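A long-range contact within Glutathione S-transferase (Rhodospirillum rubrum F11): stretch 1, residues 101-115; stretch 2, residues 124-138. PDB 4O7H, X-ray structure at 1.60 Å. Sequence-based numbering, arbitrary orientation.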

ATOM      1  N   LYS A 101       7.078   0.027  -4.484  1.00 14.32           N
ATOM      2  CA  LYS A 101       8.195   0.373  -5.388  1.00 14.56           C
ATOM      3  C   LYS A 101       8.372  -0.711  -6.473  1.00 13.84           C
ATOM      4  O   LYS A 101       8.387  -0.418  -7.673  1.00 13.20           O
ATOM      5  CB  LYS A 101       9.494   0.638  -4.646  1.00 15.01           C
ATOM      6  CG  LYS A 101      10.580   1.193  -5.507  1.00 15.73           C
ATOM      7  CD  LYS A 101      11.884   1.364  -4.754  1.00 17.43           C
ATOM      8  CE  LYS A 101      13.073   1.587  -5.668  1.00 19.14           C
ATOM      9  NZ  LYS A 101      13.046   2.917  -6.347  1.00 20.30           N
ATOM     10  N   PHE A 102       8.562  -1.964  -6.069  1.00 12.73           N
ATOM     11  CA  PHE A 102       8.699  -3.014  -7.068  1.00 12.39           C
ATOM     12  C   PHE A 102       7.450  -3.097  -7.907  1.00 12.70           C
ATOM     13  O   PHE A 102       7.506  -3.231  -9.144  1.00 13.07           O
ATOM     14  CB  PHE A 102       8.999  -4.367  -6.380  1.00 12.14           C
ATOM     15  CG  PHE A 102       9.309  -5.508  -7.334  1.00 11.32           C
ATOM     16  CD1 PHE A 102       8.327  -6.122  -8.062  1.00 10.90           C
ATOM     17  CD2 PHE A 102      10.586  -5.982  -7.422  1.00 11.72           C
ATOM     18  CE1 PHE A 102       8.634  -7.156  -8.913  1.00 11.30           C
ATOM     19  CE2 PHE A 102      10.900  -7.032  -8.241  1.00 11.25           C
ATOM     20  CZ  PHE A 102       9.918  -7.623  -8.999  1.00 11.33           C
ATOM     21  N   ASN A 103       6.285  -3.002  -7.256  1.00 13.16           N
ATOM     22  CA  ASN A 103       5.026  -3.114  -7.946  1.00 12.65           C
ATOM     23  C   ASN A 103       4.894  -2.058  -9.046  1.00 14.19           C
ATOM     24  O   ASN A 103       4.449  -2.371 -10.145  1.00 14.33           O
ATOM     25  CB  ASN A 103       3.869  -3.015  -6.973  1.00 13.30           C
ATOM     26  CG  ASN A 103       2.533  -3.198  -7.646  1.00 13.07           C
ATOM     27  OD1 ASN A 103       2.252  -4.231  -8.225  1.00 14.19           O
ATOM     28  ND2 ASN A 103       1.713  -2.119  -7.642  1.00 15.76           N
ATOM     29  N   ARG A 104       5.241  -0.811  -8.719  1.00 14.86           N
ATOM     30  CA  ARG A 104       5.071   0.276  -9.680  1.00 17.58           C
ATOM     31  C   ARG A 104       6.097   0.214 -10.799  1.00 16.96           C
ATOM     32  O   ARG A 104       5.773   0.566 -11.945  1.00 18.07           O
ATOM     33  CB  ARG A 104       5.101   1.659  -8.964  1.00 20.32           C
ATOM     34  CG  ARG A 104       3.856   1.860  -8.103  1.00 26.94           C
ATOM     35  CD  ARG A 104       2.511   2.016  -8.861  1.00 31.41           C
ATOM     36  NE  ARG A 104       2.460   3.256  -9.667  1.00 36.18           N
ATOM     37  CZ  ARG A 104       2.132   4.458  -9.183  1.00 38.69           C
ATOM     38  NH1 ARG A 104       1.788   4.594  -7.912  1.00 38.26           N
ATOM     39  NH2 ARG A 104       2.141   5.518  -9.978  1.00 43.06           N
ATOM     40  N   GLU A 105       7.313  -0.202 -10.476  1.00 15.64           N
ATOM     41  CA  GLU A 105       8.438  -0.141 -11.390  1.00 15.50           C
ATOM     42  C   GLU A 105       8.544  -1.373 -12.290  1.00 15.98           C
ATOM     43  O   GLU A 105       9.166  -1.309 -13.361  1.00 17.74           O
ATOM     44  CB  GLU A 105       9.747   0.018 -10.618  1.00 16.24           C
ATOM     45  CG  GLU A 105       9.869   1.370  -9.910  1.00 16.58           C
ATOM     46  CD  GLU A 105      11.135   1.579  -9.081  1.00 18.22           C
ATOM     47  OE1 GLU A 105      11.983   0.683  -8.938  1.00 18.17           O
ATOM     48  OE2 GLU A 105      11.321   2.715  -8.561  1.00 19.83           O
ATOM     49  N   VAL A 106       7.985  -2.496 -11.845  1.00 14.59           N
ATOM     50  CA  VAL A 106       8.184  -3.787 -12.511  1.00 13.15           C
ATOM     51  C   VAL A 106       6.866  -4.561 -12.732  1.00 13.71           C
ATOM     52  O   VAL A 106       6.457  -4.886 -13.839  1.00 13.87           O
ATOM     53  CB  VAL A 106       9.195  -4.642 -11.704  1.00 12.88           C
ATOM     54  CG1 VAL A 106       9.453  -5.946 -12.450  1.00 13.25           C
ATOM     55  CG2 VAL A 106      10.517  -3.925 -11.390  1.00 13.19           C
ATOM     56  N   THR A 107       6.184  -4.928 -11.646  1.00 12.46           N
ATOM     57  CA  THR A 107       5.013  -5.751 -11.756  1.00 12.84           C
ATOM     58  C   THR A 107       3.877  -5.161 -12.588  1.00 14.71           C
ATOM     59  O   THR A 107       3.341  -5.811 -13.508  1.00 14.69           O
ATOM     60  CB  THR A 107       4.456  -6.093 -10.365  1.00 13.29           C
ATOM     61  OG1 THR A 107       5.549  -6.519  -9.541  1.00 12.11           O
ATOM     62  CG2 THR A 107       3.441  -7.234 -10.502  1.00 14.26           C
ATOM     63  N   GLU A 108       3.506  -3.917 -12.290  1.00 15.49           N
ATOM     64  CA  GLU A 108       2.423  -3.288 -13.029  1.00 17.91           C
ATOM     65  C   GLU A 108       2.670  -3.262 -14.521  1.00 17.37           C
ATOM     66  O   GLU A 108       1.830  -3.753 -15.247  1.00 17.18           O
ATOM     67  CB  GLU A 108       2.127  -1.871 -12.542  1.00 19.87           C
ATOM     68  CG  GLU A 108       1.232  -1.866 -11.346  1.00 23.29           C
ATOM     69  CD  GLU A 108       0.775  -0.472 -10.918  1.00 26.74           C
ATOM     70  OE1 GLU A 108       1.240   0.534 -11.471  1.00 28.67           O
ATOM     71  OE2 GLU A 108      -0.038  -0.429  -9.997  1.00 30.94           O
ATOM     72  N   PRO A 109       3.808  -2.714 -14.971  1.00 17.22           N
ATOM     73  CA  PRO A 109       3.962  -2.710 -16.429  1.00 19.70           C
ATOM     74  C   PRO A 109       4.088  -4.110 -17.047  1.00 19.57           C
ATOM     75  O   PRO A 109       3.481  -4.396 -18.069  1.00 19.76           O
ATOM     76  CB  PRO A 109       5.214  -1.913 -16.641  1.00 19.66           C
ATOM     77  CG  PRO A 109       5.963  -1.919 -15.351  1.00 20.25           C
ATOM     78  CD  PRO A 109       4.863  -1.935 -14.328  1.00 19.06           C
ATOM     79  N   LEU A 110       4.829  -5.014 -16.432  1.00 17.85           N
ATOM     80  CA  LEU A 110       5.042  -6.312 -17.114  1.00 17.38           C
ATOM     81  C   LEU A 110       3.802  -7.175 -17.084  1.00 17.88           C
ATOM     82  O   LEU A 110       3.472  -7.850 -18.040  1.00 19.07           O
ATOM     83  CB  LEU A 110       6.260  -7.013 -16.552  1.00 17.48           C
ATOM     84  CG  LEU A 110       7.604  -6.341 -16.849  1.00 17.74           C
ATOM     85  CD1 LEU A 110       8.768  -6.946 -16.110  1.00 18.52           C
ATOM     86  CD2 LEU A 110       7.958  -6.352 -18.355  1.00 19.91           C
ATOM     87  N   VAL A 111       3.121  -7.222 -15.947  1.00 17.38           N
ATOM     88  CA  VAL A 111       1.914  -8.009 -15.861  1.00 16.13           C
ATOM     89  C   VAL A 111       0.817  -7.474 -16.803  1.00 17.81           C
ATOM     90  O   VAL A 111       0.145  -8.245 -17.486  1.00 17.67           O
ATOM     91  CB  VAL A 111       1.376  -8.125 -14.404  1.00 17.37           C
ATOM     92  CG1 VAL A 111       0.005  -8.750 -14.356  1.00 16.25           C
ATOM     93  CG2 VAL A 111       2.354  -8.907 -13.594  1.00 17.33           C
ATOM     94  N   ARG A 112       0.677  -6.156 -16.841  1.00 18.77           N
ATOM     95  CA  ARG A 112      -0.380  -5.557 -17.630  1.00 21.32           C
ATOM     96  C   ARG A 112      -0.084  -5.888 -19.110  1.00 20.95           C
ATOM     97  O   ARG A 112      -0.941  -6.409 -19.819  1.00 23.44           O
ATOM     98  CB  ARG A 112      -0.454  -4.038 -17.431  1.00 22.74           C
ATOM     99  CG  ARG A 112      -1.634  -3.403 -18.171  1.00 25.98           C
ATOM    100  CD  ARG A 112      -1.591  -1.882 -18.098  1.00 25.76           C
ATOM    101  NE  ARG A 112      -0.320  -1.362 -18.550  1.00 28.89           N
ATOM    102  CZ  ARG A 112       0.556  -0.722 -17.794  1.00 27.86           C
ATOM    103  NH1 ARG A 112       0.304  -0.500 -16.491  1.00 28.16           N
ATOM    104  NH2 ARG A 112       1.703  -0.330 -18.341  1.00 29.61           N
ATOM    105  N   GLU A 113       1.133  -5.572 -19.523  1.00 23.30           N
ATOM    106  CA  GLU A 113       1.490  -5.604 -20.939  1.00 23.44           C
ATOM    107  C   GLU A 113       1.648  -7.011 -21.475  1.00 27.32           C
ATOM    108  O   GLU A 113       1.243  -7.301 -22.615  1.00 28.14           O
ATOM    109  CB  GLU A 113       2.749  -4.787 -21.198  1.00 23.89           C
ATOM    110  CG  GLU A 113       2.636  -3.308 -20.827  1.00 25.80           C
ATOM    111  CD  GLU A 113       1.470  -2.617 -21.503  1.00 27.17           C
ATOM    112  OE1 GLU A 113       1.181  -2.928 -22.692  1.00 29.41           O
ATOM    113  OE2 GLU A 113       0.828  -1.762 -20.860  1.00 29.43           O
ATOM    114  N   LYS A 114       2.202  -7.908 -20.675  1.00 24.53           N
ATOM    115  CA  LYS A 114       2.488  -9.260 -21.164  1.00 24.11           C
ATOM    116  C   LYS A 114       1.521 -10.337 -20.756  1.00 23.68           C
ATOM    117  O   LYS A 114       1.454 -11.395 -21.403  1.00 22.76           O
ATOM    118  CB  LYS A 114       3.896  -9.658 -20.748  1.00 25.03           C
ATOM    119  CG  LYS A 114       4.896  -8.735 -21.410  1.00 27.93           C
ATOM    120  CD  LYS A 114       6.300  -9.184 -21.196  1.00 29.35           C
ATOM    121  CE  LYS A 114       6.589 -10.445 -21.972  1.00 29.45           C
ATOM    122  NZ  LYS A 114       8.050 -10.704 -21.910  1.00 29.34           N
ATOM    123  N   LEU A 115       0.773 -10.117 -19.671  1.00 19.48           N
ATOM    124  CA  LEU A 115      -0.105 -11.122 -19.197  1.00 19.56           C
ATOM    125  C   LEU A 115      -1.559 -10.706 -19.333  1.00 22.51           C
ATOM    126  O   LEU A 115      -2.343 -11.413 -19.988  1.00 23.25           O
ATOM    127  CB  LEU A 115       0.235 -11.484 -17.753  1.00 18.90           C
ATOM    128  CG  LEU A 115       1.656 -11.984 -17.569  1.00 18.39           C
ATOM    129  CD1 LEU A 115       1.900 -12.369 -16.117  1.00 18.52           C
ATOM    130  CD2 LEU A 115       1.939 -13.168 -18.501  1.00 18.56           C
ATOM    131  N   ALA A 124      -2.101  -4.408 -28.265  1.00 53.33           N
ATOM    132  CA  ALA A 124      -0.657  -4.398 -28.480  1.00 54.52           C
ATOM    133  C   ALA A 124       0.118  -4.109 -27.203  1.00 52.79           C
ATOM    134  O   ALA A 124      -0.118  -3.100 -26.561  1.00 45.29           O
ATOM    135  CB  ALA A 124      -0.304  -3.345 -29.526  1.00 52.97           C
ATOM    136  N   PRO A 125       1.062  -4.991 -26.845  1.00 54.09           N
ATOM    137  CA  PRO A 125       1.989  -4.698 -25.754  1.00 53.63           C
ATOM    138  C   PRO A 125       2.729  -3.398 -25.988  1.00 52.20           C
ATOM    139  O   PRO A 125       3.093  -3.101 -27.116  1.00 56.12           O
ATOM    140  CB  PRO A 125       2.968  -5.872 -25.804  1.00 54.16           C
ATOM    141  CG  PRO A 125       2.177  -6.999 -26.379  1.00 54.73           C
ATOM    142  CD  PRO A 125       1.193  -6.380 -27.333  1.00 55.34           C
ATOM    143  N   ASP A 126       2.937  -2.621 -24.934  1.00 43.94           N
ATOM    144  CA  ASP A 126       3.681  -1.404 -25.044  1.00 39.08           C
ATOM    145  C   ASP A 126       5.143  -1.685 -24.734  1.00 39.44           C
ATOM    146  O   ASP A 126       5.531  -1.873 -23.572  1.00 31.51           O
ATOM    147  CB  ASP A 126       3.089  -0.351 -24.114  1.00 38.95           C
ATOM    148  CG  ASP A 126       3.855   0.939 -24.120  1.00 40.72           C
ATOM    149  OD1 ASP A 126       5.060   0.933 -24.412  1.00 48.17           O
ATOM    150  OD2 ASP A 126       3.254   1.974 -23.790  1.00 43.17           O
ATOM    151  N   SER A 127       5.971  -1.702 -25.782  1.00 36.99           N
ATOM    152  CA  SER A 127       7.378  -2.062 -25.643  1.00 34.61           C
ATOM    153  C   SER A 127       8.169  -1.139 -24.734  1.00 32.13           C
ATOM    154  O   SER A 127       9.165  -1.551 -24.139  1.00 35.41           O
ATOM    155  CB  SER A 127       8.040  -2.104 -27.032  1.00 35.78           C
ATOM    156  OG  SER A 127       7.505  -3.174 -27.793  1.00 36.32           O
ATOM    157  N   ARG A 128       7.763   0.125 -24.657  1.00 31.38           N
ATOM    158  CA  ARG A 128       8.396   1.103 -23.796  1.00 31.89           C
ATOM    159  C   ARG A 128       8.237   0.732 -22.305  1.00 30.62           C
ATOM    160  O   ARG A 128       9.188   0.791 -21.521  1.00 30.80           O
ATOM    161  CB  ARG A 128       7.754   2.461 -24.043  1.00 32.85           C
ATOM    162  N   GLN A 129       7.008   0.391 -21.946  1.00 32.08           N
ATOM    163  CA  GLN A 129       6.662  -0.043 -20.574  1.00 31.91           C
ATOM    164  C   GLN A 129       7.418  -1.339 -20.240  1.00 30.62           C
ATOM    165  O   GLN A 129       7.932  -1.486 -19.140  1.00 28.15           O
ATOM    166  CB  GLN A 129       5.162  -0.316 -20.465  1.00 33.48           C
ATOM    167  CG  GLN A 129       4.265   0.902 -20.614  1.00 39.01           C
ATOM    168  CD  GLN A 129       3.972   1.559 -19.282  1.00 45.61           C
ATOM    169  OE1 GLN A 129       3.884   0.900 -18.244  1.00 41.95           O
ATOM    170  NE2 GLN A 129       3.809   2.871 -19.304  1.00 53.96           N
ATOM    171  N   ILE A 130       7.524  -2.236 -21.216  1.00 28.01           N
ATOM    172  CA  ILE A 130       8.208  -3.518 -21.032  1.00 27.48           C
ATOM    173  C   ILE A 130       9.707  -3.331 -20.815  1.00 28.16           C
ATOM    174  O   ILE A 130      10.305  -3.944 -19.921  1.00 24.36           O
ATOM    175  CB  ILE A 130       7.897  -4.497 -22.201  1.00 29.89           C
ATOM    176  CG1 ILE A 130       6.444  -4.973 -22.125  1.00 30.58           C
ATOM    177  CG2 ILE A 130       8.852  -5.687 -22.196  1.00 30.05           C
ATOM    178  CD1 ILE A 130       5.938  -5.657 -23.387  1.00 33.48           C
ATOM    179  N   ARG A 131      10.333  -2.456 -21.604  1.00 24.79           N
ATOM    180  CA  ARG A 131      11.767  -2.214 -21.446  1.00 25.12           C
ATOM    181  C   ARG A 131      12.078  -1.622 -20.077  1.00 24.64           C
ATOM    182  O   ARG A 131      13.085  -1.960 -19.476  1.00 23.96           O
ATOM    183  CB  ARG A 131      12.322  -1.302 -22.579  1.00 26.67           C
ATOM    184  N   ALA A 132      11.219  -0.723 -19.598  1.00 25.75           N
ATOM    185  CA  ALA A 132      11.437  -0.053 -18.320  1.00 25.46           C
ATOM    186  C   ALA A 132      11.345  -1.091 -17.187  1.00 22.27           C
ATOM    187  O   ALA A 132      12.205  -1.146 -16.320  1.00 22.95           O
ATOM    188  CB  ALA A 132      10.397   1.048 -18.121  1.00 28.06           C
ATOM    189  N   GLY A 133      10.332  -1.932 -17.265  1.00 21.52           N
ATOM    190  CA  GLY A 133      10.135  -3.024 -16.258  1.00 19.33           C
ATOM    191  C   GLY A 133      11.296  -3.981 -16.197  1.00 20.56           C
ATOM    192  O   GLY A 133      11.795  -4.322 -15.111  1.00 19.44           O
ATOM    193  N   ARG A 134      11.782  -4.356 -17.379  1.00 21.06           N
ATOM    194  CA  ARG A 134      12.910  -5.266 -17.510  1.00 23.04           C
ATOM    195  C   ARG A 134      14.186  -4.643 -16.988  1.00 21.58           C
ATOM    196  O   ARG A 134      15.002  -5.312 -16.387  1.00 23.51           O
ATOM    197  CB  ARG A 134      13.077  -5.716 -18.990  1.00 25.38           C
ATOM    198  CG  ARG A 134      12.048  -6.756 -19.409  1.00 25.84           C
ATOM    199  CD  ARG A 134      12.000  -7.049 -20.910  1.00 29.50           C
ATOM    200  NE  ARG A 134      13.321  -7.447 -21.347  1.00 31.17           N
ATOM    201  CZ  ARG A 134      13.826  -8.661 -21.174  1.00 33.05           C
ATOM    202  NH1 ARG A 134      13.102  -9.628 -20.600  1.00 34.50           N
ATOM    203  NH2 ARG A 134      15.062  -8.915 -21.584  1.00 35.00           N
ATOM    204  N   ALA A 135      14.366  -3.340 -17.179  1.00 21.64           N
ATOM    205  CA  ALA A 135      15.568  -2.689 -16.658  1.00 21.22           C
ATOM    206  C   ALA A 135      15.513  -2.549 -15.140  1.00 19.71           C
ATOM    207  O   ALA A 135      16.500  -2.752 -14.450  1.00 19.54           O
ATOM    208  CB  ALA A 135      15.739  -1.333 -17.311  1.00 23.40           C
ATOM    209  N   ASN A 136      14.333  -2.209 -14.633  1.00 21.86           N
ATOM    210  CA  ASN A 136      14.130  -1.905 -13.220  1.00 20.27           C
ATOM    211  C   ASN A 136      14.217  -3.136 -12.354  1.00 17.34           C
ATOM    212  O   ASN A 136      14.639  -3.066 -11.205  1.00 18.68           O
ATOM    213  CB  ASN A 136      12.746  -1.266 -13.025  1.00 20.96           C
ATOM    214  CG  ASN A 136      12.684   0.173 -13.525  1.00 21.27           C
ATOM    215  OD1 ASN A 136      13.716   0.825 -13.648  1.00 26.01           O
ATOM    216  ND2 ASN A 136      11.518   0.646 -13.803  1.00 20.55           N
ATOM    217  N   VAL A 137      13.912  -4.301 -12.903  1.00 15.64           N
ATOM    218  CA  VAL A 137      13.970  -5.520 -12.064  1.00 14.76           C
ATOM    219  C   VAL A 137      15.409  -5.798 -11.620  1.00 16.12           C
ATOM    220  O   VAL A 137      15.642  -6.326 -10.558  1.00 15.02           O
ATOM    221  CB  VAL A 137      13.321  -6.765 -12.729  1.00 15.73           C
ATOM    222  CG1 VAL A 137      14.166  -7.352 -13.818  1.00 16.90           C
ATOM    223  CG2 VAL A 137      13.052  -7.841 -11.665  1.00 14.71           C
ATOM    224  N   HIS A 138      16.398  -5.381 -12.412  1.00 16.26           N
ATOM    225  CA  HIS A 138      17.777  -5.549 -11.963  1.00 18.59           C
ATOM    226  C   HIS A 138      18.095  -4.849 -10.607  1.00 16.11           C
ATOM    227  O   HIS A 138      18.781  -5.411  -9.772  1.00 16.58           O
ATOM    228  CB  HIS A 138      18.735  -5.015 -13.026  1.00 20.31           C
ATOM    229  CG  HIS A 138      18.877  -5.905 -14.211  1.00 20.56           C
ATOM    230  ND1 HIS A 138      19.757  -6.959 -14.252  1.00 20.71           N
ATOM    231  CD2 HIS A 138      18.250  -5.890 -15.407  1.00 20.98           C
ATOM    232  CE1 HIS A 138      19.665  -7.560 -15.420  1.00 21.32           C
ATOM    233  NE2 HIS A 138      18.753  -6.939 -16.135  1.00 22.18           N
TER

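Two helices pack here with their N-to-C directions 138° apart, closer to antiparallel than to crossed, and their axes approach to 7.9 Å. Such a close approach depends on a small residue at the crossing. Gly133 fills that role: its CA lies 4.3 Å from the CA of Val106. A CB on Gly133 would point toward the first helix and fall 2.8 Å from Leu110 CG, a clash, so glycine suits this place by having no side chain.

One hydrogen bond across the contact uses a carbonyl left free at a kink in the first helix. Pro109 has no backbone N-H to give, so Glu105 O is left without the usual partner one turn on. The second helix supplies replacements. Asn136 ND2 donates to Glu105 O at 3.1 Å, and the N-H...O angle of 173° is nearly linear; the CA-to-CB bond of Asn136 points toward the first helix, so its short side chain can bring the amide to this carbonyl. Gly133 CA lies 3.5 Å from the same Glu105 O in a CA-H...O contact, with an angle of 163° at the hydrogen. In a second hydrogen bond, the backbone N of Asp126 donates to Glu113 OE1 at 2.9 Å, although the position of that oxygen is less certain because it sits too close to an atom elsewhere in the model. Glu113, whose CA-to-CB bond points toward the second stretch, therefore ties the first helix to the residue that caps the second. The third comes from Arg112. Its CA-to-CB bond points sideways, but the long side chain brings its guanidinium to the other helix, where Arg112 NH2 donates to Gln129 OE1 at a very short 2.5 Å, with a bent angle of 130°; the oxygen lies at the guanidinium edge, near its plane, where the N-H groups point.

Two interactions within the stretches support these bonds. Asp126, at the N-cap, turns its carboxylate back to the free amides of the first turn: OD1 of Asp126 accepts from Gln129 N at 3.2 Å and, weakly, from Arg128 N at 2.8 Å. The charge of Glu113 is met within its own helix, where Arg112 NE forms a salt bridge to Glu113 OE2 at 2.6 Å.

Apolar contacts make up the rest of the interface. The branched Val106 reaches Val137, with CG1 of the former 4.0 Å from CB of the latter, while Phe102 extends its ring until CZ is 4.1 Å from Val137 CG2. Farther along, Leu110 CD2 meets Ile130 CG2 at 4.0 Å. Ile130 also packs on the aliphatic part of Lys114, its CD1 3.8 Å from Lys114 CG, and its CG1 is 3.8 Å from Glu113 CB, so the methylene groups of charged residues extend the apolar surface.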